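Local coordinates for protein transcription regulator (Lactobacillus plantarum WCFS1, PDB 3CLK) that probably regulates transcription as a dimeric DNA-binding protein, its periplasmic-binding-protein-like domains presumably sensing a small-molecule effector, at residues Leu119-Gly124 and Ala154-Asn159. Residues are numbered along the deposited sequence; the frame is centred on the assembly and turned at random.
Sequences LLINEG and ANIAIN
I121, at the close of helix 109-121, reaches across to A154 and I156, which follow the end of helix 138-153. Two of its branches meet one flank of the A154 methyl: CD1 lies 3.8 Å from A154 CB, and CG2 comes within 4.1 Å of the same A154 CB. This fork follows from the first torsion, chi1 -70°, which sets CG2 opposite the backbone N and CG1 opposite the carbonyl carbon; the nearly extended chi2 of 168° then carries CD1 outward to the methyl. I156 supplies a second, looser touch, its extended side chain bringing CD1 to 4.4 Å from I121 CG1. The CB atoms of all three residues are turned toward the opposing segment, and at the closest point of the backbones, I121 CA and A154 CA are still 7.7 Å apart, a gap bridged by side chains. Both segments turn here. A Schellman motif with G124 at positive phi closes helix 109-121, its G124 N bonding I121 O at 2.9 Å, while N155, also at positive phi, ends helix 138-153 in the same manner. I156, two residues on from A154, is buried and also packs on L151 and W162, and I121 rests on I128 of strand 128-131. R126 ties down the second turn by donating from NH1 to A154 O and, weakly, from NH2 to N155 O. The contact therefore joins the C-terminal ends of two helices linked through strand 128-131, in the alpha/beta domain of the periplasmic-binding-protein-like fold. With 93 Å² buried and only aliphatic carbons meeting, it has little directional chemistry: it is held by van der Waals packing of I121 against the A154 methyl and, more loosely, the end of I156, while the polar bonds nearby, G124 N to I121 O and R126 to A154 O, belong to the helix ends and do not join the two segments.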
loop_
_atom_site.group_PDB
_atom_site.type_symbol
_atom_site.label_atom_id
_atom_site.label_comp_id
_atom_site.label_asym_id
_atom_site.label_seq_id
_atom_site.Cartn_x
_atom_site.Cartn_y
_atom_site.Cartn_z
ATOM N N LEU B 119 -16.709 4.885 20.469
ATOM C CA LEU B 119 -15.934 3.723 20.889
ATOM C C LEU B 119 -15.069 4.115 22.094
ATOM O O LEU B 119 -14.956 3.355 23.065
ATOM C CB LEU B 119 -15.060 3.221 19.731
ATOM C CG LEU B 119 -14.382 1.850 19.883
ATOM C CD1 LEU B 119 -13.919 1.346 18.521
ATOM C CD2 LEU B 119 -13.210 1.951 20.859
ATOM N N LEU B 120 -14.466 5.301 22.038
ATOM C CA LEU B 120 -13.632 5.779 23.142
ATOM C C LEU B 120 -14.513 6.241 24.307
ATOM O O LEU B 120 -14.215 5.959 25.469
ATOM C CB LEU B 120 -12.726 6.932 22.676
ATOM C CG LEU B 120 -11.636 6.570 21.653
ATOM C CD1 LEU B 120 -10.944 7.830 21.134
ATOM C CD2 LEU B 120 -10.625 5.649 22.304
ATOM N N ILE B 121 -15.600 6.944 23.997
ATOM C CA ILE B 121 -16.506 7.420 25.036
ATOM C C ILE B 121 -17.038 6.244 25.852
ATOM O O ILE B 121 -17.110 6.315 27.080
ATOM C CB ILE B 121 -17.702 8.199 24.439
ATOM C CG1 ILE B 121 -17.224 9.539 23.867
ATOM C CG2 ILE B 121 -18.752 8.444 25.518
ATOM C CD1 ILE B 121 -18.272 10.255 23.005
ATOM N N ASN B 122 -17.414 5.164 25.174
ATOM C CA ASN B 122 -17.929 3.992 25.874
ATOM C C ASN B 122 -16.850 3.277 26.691
ATOM O O ASN B 122 -17.157 2.453 27.565
ATOM C CB ASN B 122 -18.581 3.034 24.879
ATOM C CG ASN B 122 -19.849 3.617 24.271
ATOM O OD1 ASN B 122 -20.501 4.465 24.879
ATOM N ND2 ASN B 122 -20.212 3.153 23.083
ATOM N N GLU B 123 -15.587 3.591 26.405
ATOM C CA GLU B 123 -14.473 3.009 27.147
ATOM C C GLU B 123 -14.091 3.947 28.293
ATOM O O GLU B 123 -13.090 3.737 28.974
ATOM C CB GLU B 123 -13.264 2.775 26.231
ATOM C CG GLU B 123 -13.477 1.651 25.214
ATOM C CD GLU B 123 -12.767 0.363 25.587
ATOM O OE1 GLU B 123 -11.534 0.279 25.388
ATOM O OE2 GLU B 123 -13.441 -0.567 26.083
ATOM N N GLY B 124 -14.885 4.997 28.489
ATOM C CA GLY B 124 -14.629 5.917 29.585
ATOM C C GLY B 124 -13.917 7.227 29.295
ATOM O O GLY B 124 -13.797 8.065 30.189
ATOM N N ALA B 154 -22.583 13.223 24.452
ATOM C CA ALA B 154 -21.931 12.784 25.680
ATOM C C ALA B 154 -21.732 14.008 26.567
ATOM O O ALA B 154 -21.119 13.927 27.631
ATOM C CB ALA B 154 -20.579 12.142 25.365
ATOM N N ASN B 155 -22.248 15.143 26.104
ATOM C CA ASN B 155 -22.138 16.399 26.832
ATOM C C ASN B 155 -20.687 16.829 27.038
ATOM O O ASN B 155 -20.317 17.366 28.082
ATOM C CB ASN B 155 -22.880 16.291 28.171
ATOM C CG ASN B 155 -24.388 16.348 27.997
ATOM O OD1 ASN B 155 -24.932 17.386 27.629
ATOM N ND2 ASN B 155 -25.065 15.231 28.236
ATOM N N ILE B 156 -19.864 16.586 26.023
ATOM C CA ILE B 156 -18.460 16.970 26.058
ATOM C C ILE B 156 -18.347 18.213 25.188
ATOM O O ILE B 156 -18.698 18.178 24.014
ATOM C CB ILE B 156 -17.552 15.865 25.469
ATOM C CG1 ILE B 156 -17.544 14.647 26.400
ATOM C CG2 ILE B 156 -16.137 16.391 25.275
ATOM C CD1 ILE B 156 -16.783 13.458 25.832
ATOM N N ALA B 157 -17.861 19.307 25.767
ATOM C CA ALA B 157 -17.715 20.565 25.040
ATOM C C ALA B 157 -16.691 20.467 23.911
ATOM O O ALA B 157 -15.570 19.992 24.113
ATOM C CB ALA B 157 -17.316 21.679 26.005
ATOM N N ILE B 158 -17.082 20.913 22.722
ATOM C CA ILE B 158 -16.190 20.880 21.571
ATOM C C ILE B 158 -15.008 21.822 21.802
ATOM O O ILE B 158 -15.184 23.027 21.971
ATOM C CB ILE B 158 -16.939 21.277 20.286
ATOM C CG1 ILE B 158 -18.022 20.237 19.990
ATOM C CG2 ILE B 158 -15.967 21.385 19.122
ATOM C CD1 ILE B 158 -18.824 20.506 18.742
ATOM N N ASN B 159 -13.807 21.253 21.814
ATOM C CA ASN B 159 -12.572 21.998 22.044
ATOM C C ASN B 159 -11.756 22.027 20.746
ATOM O O ASN B 159 -11.190 21.014 20.343
ATOM C CB ASN B 159 -11.767 21.302 23.144
ATOM C CG ASN B 159 -10.559 22.100 23.591
ATOM O OD1 ASN B 159 -9.845 22.676 22.776
ATOM N ND2 ASN B 159 -10.315 22.122 24.898
#